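Local coordinates for protein ribosomal large subunit pseudouridine synthase D (Escherichia coli, PDB 1PRZ) that converts specific uridines of 23S ribosomal RNA to pseudouridine, as a member of the RluA family of RNA-modifying isomerases, at residues A[96-101]-A[233-238]; A[108-113]-A[135-140]; A[161-166]-A[175-180]. All blocks are in the same frame, centred on the assembly; numbering follows the deposited sequence.

Interaction 1: residues A[96-101]-A[233-238]; sequences EYEAVA and ELIEVM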
loop_
_atom_site.group_PDB
_atom_site.type_symbol
_atom_site.label_atom_id
_atom_site.label_comp_id
_atom_site.label_asym_id
_atom_site.label_seq_id
_atom_site.Cartn_x
_atom_site.Cartn_y
_atom_site.Cartn_z
ATOM N N GLU A 96 5.831 -4.007 -4.943
ATOM C CA GLU A 96 4.686 -4.876 -5.198
ATOM C C GLU A 96 3.673 -4.806 -4.052
ATOM O O GLU A 96 4.042 -4.664 -2.890
ATOM C CB GLU A 96 5.188 -6.309 -5.410
ATOM C CG GLU A 96 4.111 -7.302 -5.738
ATOM C CD GLU A 96 4.707 -8.647 -6.082
ATOM O OE1 GLU A 96 5.113 -9.374 -5.132
ATOM O OE2 GLU A 96 4.786 -8.928 -7.304
ATOM N N TYR A 97 2.393 -4.895 -4.403
ATOM C CA TYR A 97 1.312 -4.802 -3.432
ATOM C C TYR A 97 0.353 -5.942 -3.552
ATOM O O TYR A 97 0.216 -6.505 -4.630
ATOM C CB TYR A 97 0.471 -3.562 -3.679
ATOM C CG TYR A 97 1.124 -2.281 -3.316
ATOM C CD1 TYR A 97 0.748 -1.621 -2.152
ATOM C CD2 TYR A 97 2.096 -1.694 -4.150
ATOM C CE1 TYR A 97 1.309 -0.387 -1.812
ATOM C CE2 TYR A 97 2.668 -0.454 -3.809
ATOM C CZ TYR A 97 2.255 0.182 -2.643
ATOM O OH TYR A 97 2.721 1.430 -2.293
ATOM N N GLU A 98 -0.279 -6.290 -2.435
ATOM C CA GLU A 98 -1.347 -7.281 -2.444
ATOM C C GLU A 98 -2.595 -6.450 -2.064
ATOM O O GLU A 98 -2.530 -5.578 -1.196
ATOM C CB GLU A 98 -1.140 -8.370 -1.405
ATOM C CG GLU A 98 -2.275 -9.347 -1.452
ATOM C CD GLU A 98 -1.823 -10.784 -1.381
ATOM O OE1 GLU A 98 -0.859 -11.178 -2.097
ATOM O OE2 GLU A 98 -2.459 -11.532 -0.605
ATOM N N ALA A 99 -3.719 -6.736 -2.710
ATOM C CA ALA A 99 -4.924 -5.976 -2.464
ATOM C C ALA A 99 -6.128 -6.860 -2.658
ATOM O O ALA A 99 -6.056 -7.900 -3.316
ATOM C CB ALA A 99 -5.015 -4.793 -3.467
ATOM N N VAL A 100 -7.241 -6.417 -2.090
ATOM C CA VAL A 100 -8.495 -7.118 -2.284
ATOM C C VAL A 100 -9.429 -6.068 -2.855
ATOM O O VAL A 100 -9.636 -5.011 -2.242
ATOM C CB VAL A 100 -9.080 -7.677 -0.986
ATOM C CG1 VAL A 100 -10.406 -8.352 -1.316
ATOM C CG2 VAL A 100 -8.081 -8.710 -0.348
ATOM N N ALA A 101 -9.944 -6.331 -4.059
ATOM C CA ALA A 101 -10.831 -5.387 -4.733
ATOM C C ALA A 101 -12.275 -5.896 -4.788
ATOM O O ALA A 101 -12.534 -7.107 -4.767
ATOM C CB ALA A 101 -10.322 -5.102 -6.144
ATOM N N GLU A 233 -7.408 -12.476 7.662
ATOM C CA GLU A 233 -8.764 -12.828 8.085
ATOM C C GLU A 233 -9.775 -12.542 6.974
ATOM O O GLU A 233 -10.684 -13.341 6.725
ATOM C CB GLU A 233 -9.139 -12.040 9.345
ATOM C CG GLU A 233 -8.612 -12.678 10.624
ATOM C CD GLU A 233 -8.576 -11.723 11.826
ATOM O OE1 GLU A 233 -9.290 -10.671 11.816
ATOM O OE2 GLU A 233 -7.816 -12.030 12.791
ATOM N N LEU A 234 -9.617 -11.399 6.312
ATOM C CA LEU A 234 -10.526 -11.024 5.236
ATOM C C LEU A 234 -10.443 -12.019 4.071
ATOM O O LEU A 234 -11.458 -12.522 3.594
ATOM C CB LEU A 234 -10.193 -9.616 4.725
ATOM C CG LEU A 234 -11.112 -9.036 3.645
ATOM C CD1 LEU A 234 -12.473 -8.655 4.274
ATOM C CD2 LEU A 234 -10.481 -7.795 3.024
ATOM N N ILE A 235 -9.225 -12.289 3.609
ATOM C CA ILE A 235 -8.998 -13.212 2.501
ATOM C C ILE A 235 -9.475 -14.621 2.868
ATOM O O ILE A 235 -10.121 -15.307 2.079
ATOM C CB ILE A 235 -7.469 -13.249 2.132
ATOM C CG1 ILE A 235 -7.044 -11.900 1.560
ATOM C CG2 ILE A 235 -7.157 -14.426 1.191
ATOM C CD1 ILE A 235 -5.532 -11.681 1.591
ATOM N N GLU A 236 -9.177 -15.052 4.081
ATOM C CA GLU A 236 -9.581 -16.401 4.447
ATOM C C GLU A 236 -11.068 -16.602 4.527
ATOM O O GLU A 236 -11.563 -17.667 4.158
ATOM C CB GLU A 236 -8.894 -16.827 5.736
ATOM C CG GLU A 236 -7.408 -16.954 5.442
ATOM C CD GLU A 236 -6.579 -17.480 6.582
ATOM O OE1 GLU A 236 -7.098 -17.638 7.730
ATOM O OE2 GLU A 236 -5.383 -17.728 6.295
ATOM N N VAL A 237 -11.808 -15.589 4.951
ATOM C CA VAL A 237 -13.236 -15.793 4.998
ATOM C C VAL A 237 -13.844 -15.730 3.586
ATOM O O VAL A 237 -14.786 -16.471 3.261
ATOM C CB VAL A 237 -13.913 -14.813 5.976
ATOM C CG1 VAL A 237 -14.080 -13.435 5.350
ATOM C CG2 VAL A 237 -15.216 -15.436 6.437
HETATM N N MSE A 238 -13.286 -14.881 2.718
HETATM C CA MSE A 238 -13.768 -14.820 1.340
HETATM C C MSE A 238 -13.469 -16.127 0.571
HETATM O O MSE A 238 -14.221 -16.544 -0.322
HETATM C CB MSE A 238 -13.122 -13.645 0.612
HETATM C CG MSE A 238 -13.427 -12.314 1.269
HETATM SE SE MSE A 238 -12.691 -10.877 0.220
HETATM C CE MSE A 238 -13.882 -9.439 0.734
#

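Interaction 2: residues A[108-113]-A[135-140]; sequences GGTVDE and VTHYRI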
loop_
_atom_site.group_PDB
_atom_site.type_symbol
_atom_site.label_atom_id
_atom_site.label_comp_id
_atom_site.label_asym_id
_atom_site.label_seq_id
_atom_site.Cartn_x
_atom_site.Cartn_y
_atom_site.Cartn_z
ATOM N N GLY A 108 -6.257 -9.919 -15.425
ATOM C CA GLY A 108 -5.225 -9.027 -14.937
ATOM C C GLY A 108 -5.017 -7.988 -16.054
ATOM O O GLY A 108 -5.709 -8.043 -17.076
ATOM N N GLY A 109 -4.075 -7.062 -15.882
ATOM C CA GLY A 109 -3.857 -6.051 -16.897
ATOM C C GLY A 109 -3.024 -4.860 -16.443
ATOM O O GLY A 109 -2.233 -4.934 -15.483
ATOM N N THR A 110 -3.190 -3.753 -17.163
ATOM C CA THR A 110 -2.454 -2.540 -16.860
ATOM C C THR A 110 -3.383 -1.366 -16.952
ATOM O O THR A 110 -4.237 -1.306 -17.838
ATOM C CB THR A 110 -1.295 -2.314 -17.868
ATOM O OG1 THR A 110 -0.366 -3.395 -17.762
ATOM C CG2 THR A 110 -0.539 -1.008 -17.572
ATOM N N VAL A 111 -3.249 -0.459 -15.994
ATOM C CA VAL A 111 -4.031 0.750 -16.035
ATOM C C VAL A 111 -2.983 1.809 -16.280
ATOM O O VAL A 111 -2.069 2.002 -15.484
ATOM C CB VAL A 111 -4.772 1.074 -14.730
ATOM C CG1 VAL A 111 -5.475 2.409 -14.901
ATOM C CG2 VAL A 111 -5.809 -0.024 -14.398
ATOM N N ASP A 112 -3.109 2.463 -17.422
ATOM C CA ASP A 112 -2.188 3.513 -17.821
ATOM C C ASP A 112 -3.071 4.729 -18.089
ATOM O O ASP A 112 -3.567 4.886 -19.194
ATOM C CB ASP A 112 -1.459 3.096 -19.103
ATOM C CG ASP A 112 -0.448 4.130 -19.561
ATOM O OD1 ASP A 112 -0.584 5.330 -19.202
ATOM O OD2 ASP A 112 0.492 3.745 -20.296
ATOM N N GLU A 113 -3.288 5.547 -17.054
ATOM C CA GLU A 113 -4.126 6.750 -17.129
ATOM C C GLU A 113 -3.551 7.774 -16.162
ATOM O O GLU A 113 -3.281 7.443 -15.005
ATOM C CB GLU A 113 -5.550 6.411 -16.712
ATOM C CG GLU A 113 -6.177 5.230 -17.459
ATOM C CD GLU A 113 -6.613 5.572 -18.875
ATOM O OE1 GLU A 113 -6.518 6.764 -19.267
ATOM O OE2 GLU A 113 -7.059 4.651 -19.599
ATOM N N VAL A 135 1.034 4.526 -14.242
ATOM C CA VAL A 135 0.899 3.190 -14.789
ATOM C C VAL A 135 0.937 2.200 -13.622
ATOM O O VAL A 135 1.873 2.211 -12.806
ATOM C CB VAL A 135 2.077 2.867 -15.769
ATOM C CG1 VAL A 135 1.934 1.443 -16.322
ATOM C CG2 VAL A 135 2.093 3.862 -16.942
ATOM N N THR A 136 -0.106 1.372 -13.549
ATOM C CA THR A 136 -0.228 0.344 -12.528
ATOM C C THR A 136 -0.465 -0.982 -13.222
ATOM O O THR A 136 -1.341 -1.081 -14.075
ATOM C CB THR A 136 -1.450 0.569 -11.617
ATOM O OG1 THR A 136 -1.312 1.809 -10.927
ATOM C CG2 THR A 136 -1.575 -0.598 -10.603
ATOM N N HIS A 137 0.302 -1.996 -12.849
ATOM C CA HIS A 137 0.138 -3.332 -13.447
ATOM C C HIS A 137 -0.497 -4.205 -12.387
ATOM O O HIS A 137 -0.106 -4.118 -11.218
ATOM C CB HIS A 137 1.499 -3.940 -13.833
ATOM C CG HIS A 137 2.256 -3.115 -14.826
ATOM N ND1 HIS A 137 1.763 -2.849 -16.083
ATOM C CD2 HIS A 137 3.423 -2.432 -14.719
ATOM C CE1 HIS A 137 2.590 -2.028 -16.713
ATOM N NE2 HIS A 137 3.605 -1.760 -15.910
ATOM N N TYR A 138 -1.447 -5.049 -12.785
ATOM C CA TYR A 138 -2.109 -5.911 -11.822
ATOM C C TYR A 138 -2.370 -7.321 -12.355
ATOM O O TYR A 138 -2.597 -7.510 -13.560
ATOM C CB TYR A 138 -3.418 -5.264 -11.337
ATOM C CG TYR A 138 -4.473 -5.061 -12.409
ATOM C CD1 TYR A 138 -5.531 -5.969 -12.567
ATOM C CD2 TYR A 138 -4.417 -3.971 -13.265
ATOM C CE1 TYR A 138 -6.509 -5.794 -13.560
ATOM C CE2 TYR A 138 -5.399 -3.785 -14.259
ATOM C CZ TYR A 138 -6.431 -4.697 -14.393
ATOM O OH TYR A 138 -7.406 -4.497 -15.338
ATOM N N ARG A 139 -2.299 -8.295 -11.436
ATOM C CA ARG A 139 -2.506 -9.731 -11.710
ATOM C C ARG A 139 -3.570 -10.242 -10.734
ATOM O O ARG A 139 -3.580 -9.851 -9.557
ATOM C CB ARG A 139 -1.253 -10.566 -11.364
ATOM C CG ARG A 139 0.062 -10.292 -12.066
ATOM C CD ARG A 139 1.106 -11.325 -11.559
ATOM N NE ARG A 139 1.867 -10.877 -10.376
ATOM C CZ ARG A 139 2.406 -11.661 -9.441
ATOM N NH1 ARG A 139 2.293 -12.998 -9.471
ATOM N NH2 ARG A 139 3.096 -11.088 -8.441
ATOM N N ILE A 140 -4.393 -11.186 -11.178
ATOM C CA ILE A 140 -5.391 -11.758 -10.284
ATOM C C ILE A 140 -4.721 -12.984 -9.658
ATOM O O ILE A 140 -4.281 -13.893 -10.367
ATOM C CB ILE A 140 -6.651 -12.182 -11.060
ATOM C CG1 ILE A 140 -7.391 -10.925 -11.529
ATOM C CG2 ILE A 140 -7.535 -13.055 -10.207
ATOM C CD1 ILE A 140 -8.399 -11.218 -12.575
HETATM O O HOH W 1 -7.532 -2.158 -17.263
#

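Interaction 3: residues A[161-166]-A[175-180]; sequences QIRVHM and GDPVYG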
loop_
_atom_site.group_PDB
_atom_site.type_symbol
_atom_site.label_atom_id
_atom_site.label_comp_id
_atom_site.label_asym_id
_atom_site.label_seq_id
_atom_site.Cartn_x
_atom_site.Cartn_y
_atom_site.Cartn_z
ATOM N N GLN A 161 -2.410 6.255 -6.124
ATOM C CA GLN A 161 -2.390 5.604 -7.424
ATOM C C GLN A 161 -3.162 4.290 -7.521
ATOM O O GLN A 161 -4.057 4.175 -8.338
ATOM C CB GLN A 161 -0.952 5.386 -7.921
ATOM C CG GLN A 161 -0.931 4.994 -9.406
ATOM C CD GLN A 161 0.461 4.916 -9.980
ATOM O OE1 GLN A 161 1.253 5.843 -9.836
ATOM N NE2 GLN A 161 0.770 3.798 -10.647
ATOM N N ILE A 162 -2.814 3.290 -6.718
ATOM C CA ILE A 162 -3.537 2.015 -6.825
ATOM C C ILE A 162 -5.029 2.179 -6.497
ATOM O O ILE A 162 -5.896 1.668 -7.207
ATOM C CB ILE A 162 -2.939 0.954 -5.901
ATOM C CG1 ILE A 162 -1.573 0.515 -6.447
ATOM C CG2 ILE A 162 -3.918 -0.265 -5.781
ATOM C CD1 ILE A 162 -0.846 -0.437 -5.530
ATOM N N ARG A 163 -5.333 2.902 -5.434
ATOM C CA ARG A 163 -6.725 3.088 -5.082
ATOM C C ARG A 163 -7.546 3.778 -6.187
ATOM O O ARG A 163 -8.676 3.348 -6.480
ATOM C CB ARG A 163 -6.849 3.913 -3.815
ATOM C CG ARG A 163 -6.398 3.234 -2.584
ATOM C CD ARG A 163 -7.138 3.941 -1.439
ATOM N NE ARG A 163 -6.303 4.879 -0.801
ATOM C CZ ARG A 163 -6.729 5.812 0.037
ATOM N NH1 ARG A 163 -8.025 5.958 0.354
ATOM N NH2 ARG A 163 -5.818 6.569 0.577
ATOM N N VAL A 164 -6.999 4.843 -6.786
ATOM C CA VAL A 164 -7.773 5.550 -7.811
ATOM C C VAL A 164 -7.811 4.778 -9.129
ATOM O O VAL A 164 -8.833 4.762 -9.800
ATOM C CB VAL A 164 -7.291 7.016 -8.027
ATOM C CG1 VAL A 164 -5.979 7.066 -8.775
ATOM C CG2 VAL A 164 -8.370 7.779 -8.826
ATOM N N HIS A 165 -6.724 4.079 -9.463
ATOM C CA HIS A 165 -6.723 3.297 -10.695
ATOM C C HIS A 165 -7.711 2.151 -10.611
ATOM O O HIS A 165 -8.435 1.873 -11.582
ATOM C CB HIS A 165 -5.326 2.741 -11.004
ATOM C CG HIS A 165 -4.491 3.648 -11.846
ATOM N ND1 HIS A 165 -5.006 4.784 -12.443
ATOM C CD2 HIS A 165 -3.194 3.576 -12.221
ATOM C CE1 HIS A 165 -4.056 5.372 -13.152
ATOM N NE2 HIS A 165 -2.946 4.661 -13.033
HETATM N N MSE A 166 -7.740 1.468 -9.460
HETATM C CA MSE A 166 -8.673 0.363 -9.306
HETATM C C MSE A 166 -10.101 0.908 -9.340
HETATM O O MSE A 166 -10.988 0.349 -10.005
HETATM C CB MSE A 166 -8.405 -0.404 -8.001
HETATM C CG MSE A 166 -7.097 -1.245 -8.055
HETATM SE SE MSE A 166 -7.019 -2.543 -9.579
HETATM C CE MSE A 166 -5.990 -1.459 -10.824
ATOM N N GLY A 175 -13.017 -1.771 1.729
ATOM C CA GLY A 175 -12.708 -0.933 2.877
ATOM C C GLY A 175 -12.183 0.475 2.643
ATOM O O GLY A 175 -11.942 1.208 3.604
ATOM N N ASP A 176 -12.003 0.850 1.380
ATOM C CA ASP A 176 -11.475 2.161 1.030
ATOM C C ASP A 176 -12.551 3.179 1.424
ATOM O O ASP A 176 -13.601 3.226 0.795
ATOM C CB ASP A 176 -11.230 2.245 -0.475
ATOM C CG ASP A 176 -10.338 3.411 -0.856
ATOM O OD1 ASP A 176 -10.557 4.541 -0.313
ATOM O OD2 ASP A 176 -9.418 3.188 -1.692
ATOM N N PRO A 177 -12.270 4.024 2.422
ATOM C CA PRO A 177 -13.251 5.012 2.867
ATOM C C PRO A 177 -13.432 6.176 1.899
ATOM O O PRO A 177 -14.388 6.960 2.030
ATOM C CB PRO A 177 -12.698 5.442 4.235
ATOM C CG PRO A 177 -11.210 5.386 4.030
ATOM C CD PRO A 177 -10.993 4.152 3.163
ATOM N N VAL A 178 -12.533 6.290 0.917
ATOM C CA VAL A 178 -12.621 7.379 -0.043
ATOM C C VAL A 178 -13.236 6.928 -1.379
ATOM O O VAL A 178 -14.263 7.458 -1.835
ATOM C CB VAL A 178 -11.209 7.996 -0.313
ATOM C CG1 VAL A 178 -11.313 9.092 -1.380
ATOM C CG2 VAL A 178 -10.620 8.581 0.986
ATOM N N TYR A 179 -12.614 5.934 -2.003
ATOM C CA TYR A 179 -13.071 5.449 -3.300
ATOM C C TYR A 179 -14.103 4.325 -3.246
ATOM O O TYR A 179 -14.808 4.057 -4.227
ATOM C CB TYR A 179 -11.867 5.008 -4.111
ATOM C CG TYR A 179 -10.850 6.098 -4.230
ATOM C CD1 TYR A 179 -11.064 7.182 -5.087
ATOM C CD2 TYR A 179 -9.695 6.089 -3.438
ATOM C CE1 TYR A 179 -10.165 8.232 -5.157
ATOM C CE2 TYR A 179 -8.787 7.130 -3.496
ATOM C CZ TYR A 179 -9.038 8.207 -4.362
ATOM O OH TYR A 179 -8.184 9.280 -4.374
ATOM N N GLY A 180 -14.196 3.662 -2.106
ATOM C CA GLY A 180 -15.157 2.585 -1.986
ATOM C C GLY A 180 -16.529 3.021 -1.482
ATOM O O GLY A 180 -16.703 4.101 -0.898
HETATM O O HOH W 2 -9.818 1.847 -4.081
#

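Interaction 1: residues A[96-101]-A[233-238]
With chi1 of V100 at 178°, CG1 lies anti to the backbone N and faces SE of the selenomethionine M238. CG2 takes the place beside that N and meets I235 and L234. In M238, CG sits beside the backbone N (chi1 -60°) and the chain then runs straight out to SE. SE lies 3.7 Å from V100 CG1. The other methyl of V100 touches two consecutive residues of the helix, I235 and, more loosely, L234. V100 CG2 is 3.9 Å from I235 CG1 and 4.2 Å from L234 CD2. V100 thus supplies the largest share of the buried surface. E98 adds a lesser touch: its OE2 comes within 3.8 Å of the methyl CD1 of I235. That oxygen is not bonded to the helix. OE1 of E98 forms a salt bridge with R151 and OE2 a long, weak ion pair with R149, which probably balances the charge from the sheet side. A99 and A101 point the other way, as strand alternation requires. The segment axes approach to 10.2 Å at 50°, and side chains alone bridge the gap between the backbones. Strand 94-102 runs between strands 147-154 and 205-213 in the seven-stranded sheet. Helix 229-244 covers it on the V100 side, and its V237 and M238 also pack on F193 of helix 191-199.

Interaction 2: residues A[108-113]-A[135-140]
Y138 lies flat against the backbone of G109, and this ring face is the tight part of the contact. Its chi1 of 63° puts CG between its backbone N and carbonyl carbon, which swings the ring over the neighbouring strand. G109 CA is 4.0 Å from the ring centroid, a CH-pi contact over the face. The two residues also exchange backbone bonds: G109 N to Y138 O and Y138 N to G109 O, both 2.8 Å. V111 and T136 form the next hydrogen-bonded antiparallel pair, and V111 CG2 rests 3.8 Å from Y138 CE2. On this face the side chains turn to helix 161-168. Solvent still reaches the Y138 hydroxyl: a water lies 3.0 Å from OH, in the ring plane. With an alanine in place of Y138, the G109 backbone is likely to lose its cover, V111 CG2 its ring neighbour and the water its hydroxyl partner. The T110 face is looser. There D112 CG only brushes V135 CG2, at 3.7 Å. T110 OG1 hydrogen-bonds H137 ND1 at 2.8 Å, at the ring edge and in its plane. H137 NE2 bonds to E155. With both ring nitrogens engaged, the imidazole is probably held from turning, though it lies on the more exposed face, with T110 and D112.

Interaction 3: residues A[161-166]-A[175-180]
One carboxylate oxygen, D176 OD1, receives three N-H donors: NH1 of R163 and the backbone N atoms of V178 and Y179. The bond from R163 NH1 is 3.0 Å and is a salt bridge. OD1 lies almost in the guanidinium plane, but NH1 stands above the carboxylate plane, and the two planes are 39° apart. V178 N, at 2.9 Å from D176 OD1, takes the anti lone pair. Y179 N comes from well above the carboxylate plane, 3.0 Å from D176 OD1. Y179 supports the same arginine: its CE2 sits over one face of the guanidinium, and its CD2 is 3.6 Å from R163 CB. Its chi1 of -55° sets CG beside its own backbone N and brings the ring against the helix. One face of the Y179 ring rests on R163 C and V164 N; V178 CG1 covers the opposite face. V164 CG2 adds a looser touch, 4.1 Å from Y179 CE1. The hydroxyl of Y179 hydrogen-bonds H160 and the backbone N of M125. A water bridges R163 O and D176 OD2, donating to both. The bonds from V178 N and Y179 N to D176 OD1 make an Asx turn and an Asx motif, which shape the loop. R163 NH2 also forms a salt bridge with D65, the active-site aspartate by similarity. The arginine is thus shared by two carboxylates, an arrangement consistent with the pseudouridine synthase active site.

Interactions 1 and 2 use the same seven-stranded antiparallel sheet. Strand 94-102 of interaction 1 is followed directly by strand 109-117 of interaction 2, and their centres are about 17 Å apart. A salt bridge from E96 to R139 joins them. Interaction 3 lies about 14 Å from the centres of both. Its helix 161-168 packs on the sheet: I162 touches Y97, and Q161 probably hydrogen-bonds T136. Along the chain interaction 2 comes before interaction 3, and both fall between the two segments of interaction 1. The helix of interaction 3 thus links the sheet to the probable active site, while interaction 1 brings the C-terminal helix 229-244 back to the same sheet.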